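Long-range contacts in packaging enzyme P4 (Pseudomonas phage phi6, PDB 4BLO), which probably hydrolyses nucleoside triphosphates as a hexameric, RecA-like motor that drives the phage's RNA into its capsid: residues Thr122-Ala127 with Ile255-Gly260; Gln246-Thr251 with Val262-Phe267; Gly126-Gly131 with Val230-Val235. One frame throughout, in Å; residues are numbered along the deposited sequence.

Interaction 1: residues Thr122-Ala127 with Ile255-Gly260; sequences TALMGA and ILCADG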
ATOM      1  N   THR L 122       1.841  32.457   5.553  1.00 31.87           N
ATOM      2  CA  THR L 122       1.849  32.816   4.144  1.00 31.40           C
ATOM      3  C   THR L 122       2.659  31.717   3.462  1.00 33.08           C
ATOM      4  O   THR L 122       3.667  31.282   4.025  1.00 32.46           O
ATOM      5  CB  THR L 122       2.370  34.235   3.961  1.00 41.52           C
ATOM      6  OG1 THR L 122       1.527  35.129   4.700  1.00 36.61           O
ATOM      7  CG2 THR L 122       2.441  34.654   2.494  1.00 41.85           C
ATOM      8  N   ALA L 123       2.172  31.197   2.312  1.00 27.60           N
ATOM      9  CA  ALA L 123       2.849  30.098   1.627  1.00 26.07           C
ATOM     10  C   ALA L 123       3.381  30.538   0.287  1.00 28.76           C
ATOM     11  O   ALA L 123       2.624  30.890  -0.613  1.00 28.04           O
ATOM     12  CB  ALA L 123       1.917  28.893   1.468  1.00 25.86           C
ATOM     13  N   LEU L 124       4.699  30.519   0.167  1.00 26.93           N
ATOM     14  CA  LEU L 124       5.389  30.921  -1.047  1.00 28.84           C
ATOM     15  C   LEU L 124       5.620  29.679  -1.898  1.00 37.61           C
ATOM     16  O   LEU L 124       6.540  28.908  -1.647  1.00 35.63           O
ATOM     17  CB  LEU L 124       6.689  31.678  -0.693  1.00 28.60           C
ATOM     18  CG  LEU L 124       7.648  32.156  -1.772  1.00 32.71           C
ATOM     19  CD1 LEU L 124       7.040  33.239  -2.609  1.00 33.65           C
ATOM     20  CD2 LEU L 124       8.914  32.633  -1.130  1.00 35.49           C
ATOM     21  N   MET L 125       4.721  29.496  -2.896  1.00 39.13           N
ATOM     22  CA  MET L 125       4.643  28.395  -3.860  1.00 40.63           C
ATOM     23  C   MET L 125       5.434  28.658  -5.143  1.00 44.56           C
ATOM     24  O   MET L 125       5.747  29.802  -5.468  1.00 45.72           O
ATOM     25  CB  MET L 125       3.169  28.157  -4.236  1.00 44.00           C
ATOM     26  CG  MET L 125       2.408  27.319  -3.234  1.00 47.60           C
ATOM     27  SD  MET L 125       1.666  25.924  -4.088  1.00 53.25           S
ATOM     28  CE  MET L 125       1.819  24.683  -2.858  1.00 48.99           C
ATOM     29  N   GLY L 126       5.668  27.585  -5.883  1.00 39.41           N
ATOM     30  CA  GLY L 126       6.343  27.614  -7.173  1.00 39.81           C
ATOM     31  C   GLY L 126       7.063  26.337  -7.515  1.00 42.09           C
ATOM     32  O   GLY L 126       7.552  25.636  -6.624  1.00 40.83           O
ATOM     33  N   ALA L 127       7.175  26.038  -8.826  1.00 38.52           N
ATOM     34  CA  ALA L 127       7.926  24.902  -9.371  1.00 37.99           C
ATOM     35  C   ALA L 127       9.409  25.112  -9.044  1.00 42.71           C
ATOM     36  O   ALA L 127       9.747  26.192  -8.568  1.00 44.89           O
ATOM     37  CB  ALA L 127       7.712  24.816 -10.879  1.00 40.15           C
ATOM     38  N   ILE L 255       1.421  33.107  -2.128  1.00 30.97           N
ATOM     39  CA  ILE L 255       2.163  33.683  -3.250  1.00 31.36           C
ATOM     40  C   ILE L 255       2.583  32.574  -4.198  1.00 35.80           C
ATOM     41  O   ILE L 255       3.201  31.602  -3.755  1.00 35.17           O
ATOM     42  CB  ILE L 255       3.420  34.484  -2.795  1.00 33.79           C
ATOM     43  CG1 ILE L 255       3.120  35.500  -1.672  1.00 33.46           C
ATOM     44  CG2 ILE L 255       4.104  35.148  -3.989  1.00 35.45           C
ATOM     45  CD1 ILE L 255       4.308  35.765  -0.742  1.00 30.68           C
ATOM     46  N   LEU L 256       2.277  32.730  -5.501  1.00 32.72           N
ATOM     47  CA  LEU L 256       2.714  31.802  -6.530  1.00 31.83           C
ATOM     48  C   LEU L 256       3.851  32.446  -7.315  1.00 38.64           C
ATOM     49  O   LEU L 256       3.781  33.627  -7.645  1.00 40.76           O
ATOM     50  CB  LEU L 256       1.563  31.359  -7.467  1.00 32.07           C
ATOM     51  CG  LEU L 256       1.926  30.287  -8.568  1.00 35.09           C
ATOM     52  CD1 LEU L 256       2.310  28.935  -7.964  1.00 31.38           C
ATOM     53  CD2 LEU L 256       0.820  30.129  -9.596  1.00 36.81           C
ATOM     54  N   CYS L 257       4.902  31.674  -7.578  1.00 35.95           N
ATOM     55  CA  CYS L 257       6.067  32.083  -8.354  1.00 37.22           C
ATOM     56  C   CYS L 257       6.146  31.282  -9.617  1.00 40.20           C
ATOM     57  O   CYS L 257       5.911  30.073  -9.631  1.00 38.20           O
ATOM     58  CB  CYS L 257       7.352  31.938  -7.551  1.00 37.46           C
ATOM     59  SG  CYS L 257       7.555  33.175  -6.257  1.00 41.58           S
ATOM     60  N   ALA L 258       6.544  31.964 -10.667  1.00 38.35           N
ATOM     61  CA  ALA L 258       6.711  31.419 -11.997  1.00 39.09           C
ATOM     62  C   ALA L 258       7.619  32.339 -12.790  1.00 46.71           C
ATOM     63  O   ALA L 258       7.388  33.561 -12.847  1.00 47.29           O
ATOM     64  CB  ALA L 258       5.355  31.267 -12.677  1.00 40.41           C
ATOM     65  N   ASP L 259       8.676  31.743 -13.370  1.00 45.02           N
ATOM     66  CA  ASP L 259       9.694  32.377 -14.224  1.00 47.72           C
ATOM     67  C   ASP L 259      10.361  33.595 -13.549  1.00 54.46           C
ATOM     68  O   ASP L 259      10.492  34.653 -14.173  1.00 56.29           O
ATOM     69  CB  ASP L 259       9.102  32.766 -15.600  1.00 52.01           C
ATOM     70  CG  ASP L 259       8.449  31.607 -16.342  1.00 66.82           C
ATOM     71  OD1 ASP L 259       9.188  30.795 -16.950  1.00 69.56           O
ATOM     72  OD2 ASP L 259       7.205  31.497 -16.292  1.00 71.13           O
ATOM     73  N   GLY L 260      10.763  33.425 -12.286  1.00 51.03           N
ATOM     74  CA  GLY L 260      11.437  34.460 -11.497  1.00 51.58           C
ATOM     75  C   GLY L 260      10.568  35.545 -10.899  1.00 58.01           C
ATOM     76  O   GLY L 260      11.055  36.330 -10.075  1.00 58.75           O
TER

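Interaction 2: residues Gln246-Thr251 with Val262-Phe267; sequences QVMAST and VSRTMF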
ATOM      1  N   GLN L 246      -5.958  25.348  -3.747  1.00 33.93           N
ATOM      2  CA  GLN L 246      -6.256  24.596  -2.551  1.00 33.02           C
ATOM      3  C   GLN L 246      -5.502  25.165  -1.357  1.00 35.51           C
ATOM      4  O   GLN L 246      -6.054  25.202  -0.265  1.00 34.73           O
ATOM      5  CB  GLN L 246      -5.918  23.114  -2.758  1.00 34.47           C
ATOM      6  CG  GLN L 246      -6.719  22.400  -3.872  1.00 62.36           C
ATOM      7  CD  GLN L 246      -8.213  22.348  -3.667  1.00 76.28           C
ATOM      8  OE1 GLN L 246      -8.687  22.137  -2.554  1.00 69.65           O
ATOM      9  NE2 GLN L 246      -8.980  22.525  -4.736  1.00 69.65           N
ATOM     10  N   VAL L 247      -4.249  25.618  -1.559  1.00 32.37           N
ATOM     11  CA  VAL L 247      -3.386  26.187  -0.514  1.00 30.65           C
ATOM     12  C   VAL L 247      -3.934  27.557  -0.094  1.00 34.85           C
ATOM     13  O   VAL L 247      -3.922  27.891   1.100  1.00 35.39           O
ATOM     14  CB  VAL L 247      -1.899  26.247  -0.956  1.00 34.06           C
ATOM     15  CG1 VAL L 247      -1.072  27.106  -0.004  1.00 33.58           C
ATOM     16  CG2 VAL L 247      -1.299  24.839  -1.055  1.00 32.93           C
ATOM     17  N   MET L 248      -4.459  28.322  -1.060  1.00 30.41           N
ATOM     18  CA  MET L 248      -5.072  29.627  -0.811  1.00 29.94           C
ATOM     19  C   MET L 248      -6.197  29.522   0.241  1.00 35.18           C
ATOM     20  O   MET L 248      -6.341  30.412   1.072  1.00 37.28           O
ATOM     21  CB  MET L 248      -5.638  30.155  -2.126  1.00 32.85           C
ATOM     22  CG  MET L 248      -4.830  31.232  -2.791  1.00 35.55           C
ATOM     23  SD  MET L 248      -5.603  31.409  -4.418  1.00 40.70           S
ATOM     24  CE  MET L 248      -5.198  33.077  -4.828  1.00 39.25           C
ATOM     25  N   ALA L 249      -6.973  28.423   0.208  1.00 31.51           N
ATOM     26  CA  ALA L 249      -8.088  28.108   1.113  1.00 31.31           C
ATOM     27  C   ALA L 249      -7.601  27.561   2.479  1.00 36.83           C
ATOM     28  O   ALA L 249      -8.418  27.353   3.382  1.00 37.31           O
ATOM     29  CB  ALA L 249      -9.007  27.092   0.446  1.00 31.49           C
ATOM     30  N   SER L 250      -6.272  27.352   2.625  1.00 32.59           N
ATOM     31  CA  SER L 250      -5.648  26.798   3.823  1.00 31.52           C
ATOM     32  C   SER L 250      -4.658  27.758   4.517  1.00 34.92           C
ATOM     33  O   SER L 250      -4.143  27.407   5.582  1.00 36.07           O
ATOM     34  CB  SER L 250      -4.925  25.503   3.460  1.00 35.49           C
ATOM     35  OG  SER L 250      -5.819  24.570   2.877  1.00 45.95           O
ATOM     36  N   THR L 251      -4.378  28.950   3.941  1.00 28.44           N
ATOM     37  CA  THR L 251      -3.444  29.897   4.561  1.00 27.20           C
ATOM     38  C   THR L 251      -4.004  31.340   4.569  1.00 32.69           C
ATOM     39  O   THR L 251      -4.899  31.656   3.777  1.00 34.79           O
ATOM     40  CB  THR L 251      -2.069  29.872   3.844  1.00 28.44           C
ATOM     41  OG1 THR L 251      -2.204  30.400   2.519  1.00 29.60           O
ATOM     42  CG2 THR L 251      -1.389  28.488   3.857  1.00 21.77           C
ATOM     43  N   VAL L 262       6.327  36.847  -9.469  1.00 48.23           N
ATOM     44  CA  VAL L 262       5.121  36.483  -8.731  1.00 45.11           C
ATOM     45  C   VAL L 262       3.955  36.428  -9.717  1.00 46.14           C
ATOM     46  O   VAL L 262       3.567  37.431 -10.299  1.00 46.35           O
ATOM     47  CB  VAL L 262       4.843  37.418  -7.540  1.00 47.96           C
ATOM     48  CG1 VAL L 262       3.511  37.070  -6.900  1.00 47.52           C
ATOM     49  CG2 VAL L 262       5.966  37.335  -6.511  1.00 46.16           C
ATOM     50  N   SER L 263       3.441  35.234  -9.913  1.00 41.11           N
ATOM     51  CA  SER L 263       2.363  34.893 -10.821  1.00 42.13           C
ATOM     52  C   SER L 263       0.984  35.181 -10.192  1.00 46.14           C
ATOM     53  O   SER L 263       0.102  35.712 -10.880  1.00 47.03           O
ATOM     54  CB  SER L 263       2.484  33.416 -11.194  1.00 45.70           C
ATOM     55  OG  SER L 263       1.569  33.004 -12.193  1.00 59.71           O
ATOM     56  N   ARG L 264       0.794  34.819  -8.897  1.00 41.22           N
ATOM     57  CA  ARG L 264      -0.461  35.003  -8.153  1.00 40.99           C
ATOM     58  C   ARG L 264      -0.247  35.255  -6.649  1.00 44.29           C
ATOM     59  O   ARG L 264       0.694  34.718  -6.061  1.00 42.74           O
ATOM     60  CB  ARG L 264      -1.374  33.781  -8.317  1.00 41.08           C
ATOM     61  CG  ARG L 264      -2.196  33.805  -9.596  1.00 60.79           C
ATOM     62  CD  ARG L 264      -2.884  32.483  -9.855  1.00 73.99           C
ATOM     63  NE  ARG L 264      -4.188  32.427  -9.199  1.00 86.37           N
ATOM     64  CZ  ARG L 264      -5.037  31.410  -9.303  1.00101.46           C
ATOM     65  NH1 ARG L 264      -4.725  30.348 -10.036  1.00 82.78           N
ATOM     66  NH2 ARG L 264      -6.205  31.447  -8.674  1.00 92.10           N
ATOM     67  N   THR L 265      -1.136  36.074  -6.028  1.00 41.07           N
ATOM     68  CA  THR L 265      -1.130  36.338  -4.586  1.00 38.99           C
ATOM     69  C   THR L 265      -2.527  36.352  -3.992  1.00 41.63           C
ATOM     70  O   THR L 265      -3.517  36.596  -4.680  1.00 42.88           O
ATOM     71  CB  THR L 265      -0.416  37.622  -4.188  1.00 44.58           C
ATOM     72  OG1 THR L 265      -1.010  38.769  -4.807  1.00 45.42           O
ATOM     73  CG2 THR L 265       1.089  37.539  -4.341  1.00 42.88           C
ATOM     74  N   MET L 266      -2.582  36.095  -2.692  1.00 36.85           N
ATOM     75  CA  MET L 266      -3.778  36.106  -1.870  1.00 37.51           C
ATOM     76  C   MET L 266      -3.358  36.482  -0.469  1.00 42.77           C
ATOM     77  O   MET L 266      -2.465  35.836   0.094  1.00 42.71           O
ATOM     78  CB  MET L 266      -4.461  34.727  -1.897  1.00 38.61           C
ATOM     79  CG  MET L 266      -5.790  34.650  -1.180  1.00 41.70           C
ATOM     80  SD  MET L 266      -5.733  34.777   0.614  1.00 45.00           S
ATOM     81  CE  MET L 266      -4.697  33.383   1.027  1.00 39.30           C
ATOM     82  N   PHE L 267      -4.020  37.499   0.102  1.00 39.24           N
ATOM     83  CA  PHE L 267      -3.765  37.963   1.461  1.00 38.61           C
ATOM     84  C   PHE L 267      -5.065  38.364   2.124  1.00 40.86           C
ATOM     85  O   PHE L 267      -5.863  39.116   1.551  1.00 40.01           O
ATOM     86  CB  PHE L 267      -2.744  39.124   1.498  1.00 41.48           C
ATOM     87  CG  PHE L 267      -1.399  38.807   0.878  1.00 42.81           C
ATOM     88  CD1 PHE L 267      -0.509  37.934   1.505  1.00 43.86           C
ATOM     89  CD2 PHE L 267      -1.014  39.388  -0.329  1.00 46.03           C
ATOM     90  CE1 PHE L 267       0.742  37.650   0.934  1.00 43.17           C
ATOM     91  CE2 PHE L 267       0.243  39.104  -0.895  1.00 46.92           C
ATOM     92  CZ  PHE L 267       1.108  38.239  -0.259  1.00 42.47           C
TER

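Interaction 3: residues Gly126-Gly131 with Val230-Val235; sequences GATGSG and VVNPMV. With ADP (adenosine-5'-diphosphate), chain B.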
ATOM      1  N   GLY L 126       5.668  27.585  -5.883  1.00 39.41           N
ATOM      2  CA  GLY L 126       6.343  27.614  -7.173  1.00 39.81           C
ATOM      3  C   GLY L 126       7.063  26.337  -7.515  1.00 42.09           C
ATOM      4  O   GLY L 126       7.552  25.636  -6.624  1.00 40.83           O
ATOM      5  N   ALA L 127       7.175  26.038  -8.826  1.00 38.52           N
ATOM      6  CA  ALA L 127       7.926  24.902  -9.371  1.00 37.99           C
ATOM      7  C   ALA L 127       9.409  25.112  -9.044  1.00 42.71           C
ATOM      8  O   ALA L 127       9.747  26.192  -8.568  1.00 44.89           O
ATOM      9  CB  ALA L 127       7.712  24.816 -10.879  1.00 40.15           C
ATOM     10  N   THR L 128      10.287  24.117  -9.225  1.00 37.48           N
ATOM     11  CA  THR L 128      11.701  24.329  -8.912  1.00 37.37           C
ATOM     12  C   THR L 128      12.317  25.343  -9.860  1.00 41.41           C
ATOM     13  O   THR L 128      12.044  25.308 -11.061  1.00 43.02           O
ATOM     14  CB  THR L 128      12.503  23.029  -8.911  1.00 50.54           C
ATOM     15  OG1 THR L 128      12.161  22.217 -10.035  1.00 50.98           O
ATOM     16  CG2 THR L 128      12.349  22.262  -7.620  1.00 50.59           C
ATOM     17  N   GLY L 129      13.091  26.268  -9.294  1.00 36.77           N
ATOM     18  CA  GLY L 129      13.763  27.330 -10.031  1.00 37.57           C
ATOM     19  C   GLY L 129      12.815  28.379 -10.581  1.00 42.25           C
ATOM     20  O   GLY L 129      13.143  29.041 -11.566  1.00 44.16           O
ATOM     21  N   SER L 130      11.629  28.532  -9.951  1.00 36.68           N
ATOM     22  CA  SER L 130      10.599  29.507 -10.330  1.00 36.27           C
ATOM     23  C   SER L 130      10.904  30.884  -9.755  1.00 37.56           C
ATOM     24  O   SER L 130      10.252  31.861 -10.132  1.00 37.38           O
ATOM     25  CB  SER L 130       9.220  29.054  -9.857  1.00 38.92           C
ATOM     26  OG  SER L 130       9.195  28.834  -8.458  1.00 45.22           O
ATOM     27  N   GLY L 131      11.860  30.935  -8.830  1.00 32.09           N
ATOM     28  CA  GLY L 131      12.285  32.156  -8.177  1.00 32.22           C
ATOM     29  C   GLY L 131      11.684  32.400  -6.811  1.00 35.06           C
ATOM     30  O   GLY L 131      11.448  33.552  -6.463  1.00 36.68           O
ATOM     31  N   VAL L 230       8.270  28.783   2.491  1.00 26.35           N
ATOM     32  CA  VAL L 230       8.361  28.443   1.066  1.00 26.80           C
ATOM     33  C   VAL L 230       8.013  26.968   0.952  1.00 33.05           C
ATOM     34  O   VAL L 230       8.596  26.129   1.649  1.00 32.14           O
ATOM     35  CB  VAL L 230       9.642  28.859   0.283  1.00 31.12           C
ATOM     36  CG1 VAL L 230      10.571  29.725   1.103  1.00 30.95           C
ATOM     37  CG2 VAL L 230      10.368  27.682  -0.372  1.00 30.82           C
ATOM     38  N   VAL L 231       6.971  26.683   0.152  1.00 32.39           N
ATOM     39  CA  VAL L 231       6.411  25.343   0.000  1.00 33.04           C
ATOM     40  C   VAL L 231       6.638  24.858  -1.461  1.00 39.73           C
ATOM     41  O   VAL L 231       6.084  25.412  -2.421  1.00 39.60           O
ATOM     42  CB  VAL L 231       4.924  25.253   0.505  1.00 36.75           C
ATOM     43  CG1 VAL L 231       4.820  25.695   1.958  1.00 36.25           C
ATOM     44  CG2 VAL L 231       3.967  26.087  -0.327  1.00 37.21           C
ATOM     45  N   ASN L 232       7.553  23.879  -1.611  1.00 37.86           N
ATOM     46  CA  ASN L 232       7.903  23.316  -2.914  1.00 39.32           C
ATOM     47  C   ASN L 232       7.262  21.923  -3.027  1.00 46.35           C
ATOM     48  O   ASN L 232       7.711  20.970  -2.380  1.00 44.20           O
ATOM     49  CB  ASN L 232       9.432  23.275  -3.135  1.00 39.58           C
ATOM     50  CG  ASN L 232       9.878  23.081  -4.586  1.00 64.39           C
ATOM     51  OD1 ASN L 232       9.341  22.253  -5.358  1.00 50.09           O
ATOM     52  ND2 ASN L 232      10.927  23.803  -4.972  1.00 60.25           N
ATOM     53  N   PRO L 233       6.193  21.787  -3.835  1.00 47.34           N
ATOM     54  CA  PRO L 233       5.515  20.479  -3.924  1.00 48.53           C
ATOM     55  C   PRO L 233       6.011  19.585  -5.065  1.00 56.95           C
ATOM     56  O   PRO L 233       6.302  20.077  -6.161  1.00 57.98           O
ATOM     57  CB  PRO L 233       4.050  20.870  -4.140  1.00 50.06           C
ATOM     58  CG  PRO L 233       4.102  22.279  -4.757  1.00 54.41           C
ATOM     59  CD  PRO L 233       5.498  22.820  -4.634  1.00 49.45           C
ATOM     60  N   MET L 234       6.109  18.262  -4.813  1.00 55.76           N
ATOM     61  CA  MET L 234       6.458  17.314  -5.869  1.00 57.71           C
ATOM     62  C   MET L 234       5.161  17.071  -6.638  1.00 63.93           C
ATOM     63  O   MET L 234       4.383  16.158  -6.327  1.00 65.50           O
ATOM     64  CB  MET L 234       7.084  16.022  -5.317  1.00 60.64           C
ATOM     65  CG  MET L 234       8.571  16.086  -5.101  1.00 65.06           C
ATOM     66  SD  MET L 234       9.545  16.615  -6.539  1.00 71.36           S
ATOM     67  CE  MET L 234       9.939  18.305  -6.003  1.00 67.13           C
ATOM     68  N   VAL L 235       4.849  18.006  -7.530  1.00 59.20           N
ATOM     69  CA  VAL L 235       3.609  17.973  -8.275  1.00 59.35           C
ATOM     70  C   VAL L 235       3.899  18.315  -9.728  1.00 63.67           C
ATOM     71  O   VAL L 235       4.759  19.154 -10.005  1.00 62.49           O
ATOM     72  CB  VAL L 235       2.528  18.891  -7.630  1.00 62.73           C
ATOM     73  CG1 VAL L 235       2.892  20.372  -7.691  1.00 61.98           C
ATOM     74  CG2 VAL L 235       1.162  18.653  -8.243  1.00 64.01           C
TER
HETATM   75  PB  ADP B 401      13.640  28.327  -6.317  1.00 44.43           P
HETATM   76  O1B ADP B 401      12.144  28.438  -6.693  1.00 42.78           O
HETATM   77  O2B ADP B 401      13.823  28.767  -4.859  1.00 45.14           O
HETATM   78  O3B ADP B 401      14.119  26.909  -6.481  1.00 39.84           O
HETATM   79  PA  ADP B 401      15.633  30.370  -6.984  1.00 56.28           P
HETATM   80  O1A ADP B 401      16.721  29.757  -6.084  1.00 57.28           O
HETATM   81  O2A ADP B 401      15.030  31.530  -6.288  1.00 55.55           O
HETATM   82  O3A ADP B 401      14.498  29.277  -7.278  1.00 49.36           O
HETATM   83  O5' ADP B 401      16.263  30.847  -8.357  1.00 62.70           O
HETATM   84  C5' ADP B 401      15.443  30.981  -9.535  1.00 65.54           C
HETATM   85  C4' ADP B 401      16.245  31.560 -10.669  1.00 68.46           C
HETATM   86  O4' ADP B 401      17.323  30.661 -11.004  1.00 68.89           O
HETATM   87  C3' ADP B 401      15.456  31.733 -11.962  1.00 71.89           C
HETATM   88  O3' ADP B 401      14.739  32.962 -11.990  1.00 72.92           O
HETATM   89  C2' ADP B 401      16.547  31.639 -13.028  1.00 74.12           C
HETATM   90  O2' ADP B 401      17.220  32.874 -13.246  1.00 76.72           O
HETATM   91  C1' ADP B 401      17.494  30.601 -12.410  1.00 72.54           C
HETATM   92  N9  ADP B 401      17.275  29.228 -12.868  1.00 73.50           N
HETATM   93  C8  ADP B 401      16.693  28.197 -12.177  1.00 73.44           C
HETATM   94  N7  ADP B 401      16.622  27.071 -12.845  1.00 74.57           N
HETATM   95  C5  ADP B 401      17.203  27.383 -14.070  1.00 75.05           C
HETATM   96  C6  ADP B 401      17.436  26.618 -15.234  1.00 75.86           C
HETATM   97  N6  ADP B 401      17.036  25.353 -15.384  1.00 74.89           N
HETATM   98  N1  ADP B 401      18.059  27.228 -16.271  1.00 77.60           N
HETATM   99  C2  ADP B 401      18.402  28.515 -16.152  1.00 77.85           C
HETATM  100  N3  ADP B 401      18.219  29.337 -15.115  1.00 75.97           N
HETATM  101  C4  ADP B 401      17.612  28.705 -14.095  1.00 74.50           C

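Interaction 1: residues Thr122-Ala127 with Ile255-Gly260
Ile255 pairs with Leu124 of the neighbouring strand and reaches back to Thr122, and its side chain, traced from base to tip, shows how two parallel strands are joined on one face of a sheet. CB starts the contact, 3.8 Å from Leu124 CD1. The CG2 branch meets that same Leu124 methyl. On the other branch CG1 stands anti to the carbonyl carbon (chi1 -50°) and carries CD1 to the Thr122 side chain, where it ends 3.9 Å from Thr122 CG2 and a little farther from Leu124 CD1. Leu124 CD1 is thus the common partner, and it also packs 3.7 Å from Cys257 SG farther along the strand. The isoleucine and leucine side chains cross obliquely.

Strands 120-126 and 253-258 are central neighbours in the P-loop NTPase sheet, running the same way at 25° to each other. Their backbones are joined in parallel register by Ile255 N to Ala123 O at 2.9 Å, Met125 N to Ile255 O at 2.7 Å and Cys257 N to Met125 O. The last of these is the most bent, 134° at the hydrogen.

On the other face Leu256 CD1 reaches back to Met125 CB, at 3.9 Å, while the rest of the methionine leads off toward Val243 and Val247 of helix 240-248. Phe244 of that helix covers Leu256, whereas Val262, Thr265 and Phe267 of strand 261-269 lie against Ile255. Past Gly126 and Cys257 the two chains part, and both Ala127 and Gly260 go on to touch a bound ADP.

Interaction 2: residues Gln246-Thr251 with Val262-Phe267
Met266 and Met248 meet through opposite chain shapes. In Met266, CG is anti to the backbone N (chi1 -175°), and the chain then bends at both chi2 and chi3 (-70° and -60°), folding the methyl back toward the helix end. Met248 is extended beyond CG and reaches out from the last turn of helix 240-248 to the strand. The two chains run alongside each other with opposite sense: Met248 CE comes to rest 3.4 Å from Met266 CB, and Met248 CG lies 3.6 Å from the same carbon. Met266 CE, at the other end of the pair, sits by two carbonyl oxygens, 3.3 Å from Thr251 O and 3.4 Å from Met248 O. Both oxygens also accept hydrogen bonds from the Arg268 side chain (NH2 to Met248 O, NE to Thr251 O), so the methyl sits beside carbonyls that already have partners.

Here a helix is laid against an antiparallel beta hairpin. Helix 240-248 leads into strand 253-258, the chain turns back as strand 261-269, and the two methionines join the helix to the returning strand, with Ala254 of the intervening strand also touching Met248. Earlier, the returning strand carries a classic beta bulge, Ser263 and Arg264 standing opposite the single residue Leu256.

Beyond the methionine pair, Met248 CE also lies 3.9 Å from Thr265 O and approaches the Arg264 guanidinium obliquely, 4.3 Å from Arg264 NH2. The polar end of Arg264 is held by a salt bridge from NH1 to Glu241. With Arg273 and Phe275, Arg264 lines a nucleotide pocket separate from the one at this chain's P-loop, consistent with a site shared between subunits. On the helix side, Ser250 OG binds Gln246 O at 3.2 Å and also Arg190 of a neighbouring subunit.

Interaction 3: residues Gly126-Gly131 with Val230-Val235
Thr128 and Asn232 set their side chains at about a right angle, the threonine methyl turned to the end of the asparagine. Thr128 CG2 lies 4.0 Å from Asn232 CG, a van der Waals contact with the carboxamide group. Asn232 has CG anti to its backbone N (chi1 -163°), which carries the amide from the end of strand 226-231 toward the loop. Beside it, Gly126 O is 4.0 Å from Asn232 CG and equally far from Pro233 CD, so the glycine carbonyl rests against both residues while taking a hydrogen bond from Lys132 NZ. On the far side of the subunit boundary, Ala249 of a neighbouring chain packs on Thr128.

From Ala127 to Ser130 the loop makes a type II beta turn, and Ser130 OG is held at 2.7 Å by Ala127 O. Gly126 and Gly131 have backbone angles suited to glycine, and the adenine comes close to Gly129, with ADP C8 3.7 Å from Gly129 CA.

The amides of Gly129 and Ser130 in the turn, and of Gly131 just after it, point at the beta phosphate. Gly129 N binds ADP O3B at 3.1 Å, with 152° at the hydrogen, and Gly131 N binds ADP O1B at 3.3 Å; Ser130 N adds a weak bond to the same oxygen. Gly131 is the N-cap of helix 132-140, where Lys132 NZ and the backbone N atoms of Ser133 and Ile134 bind ADP too. A strand, a glycine-rich loop wrapped round phosphate and a helix starting beneath it make up the Walker A motif, or P-loop, of this ATPase.

How the interactions relate
Strand 120-126 ties interactions 1 and 3 together: they share Gly126 and Ala127, their centres are about 7 Å apart, and their partners come from strand 253-258 and from the end of strand 226-231 with the loop after it. Gly260 N probably donates a hydrogen bond to Ser130 O, bringing the turn after strand 253-258 to the phosphate loop. The centre of interaction 2, attached to the same sheet through strand 261-269, is about 9 Å from that of interaction 1 and about 14 Å from that of interaction 3. Both segments of interaction 3 precede those of interaction 2, whereas interactions 1 and 2 alternate. One sheet thus carries the P-loop and an ADP-touching arginine, consistent with sites shared between subunits.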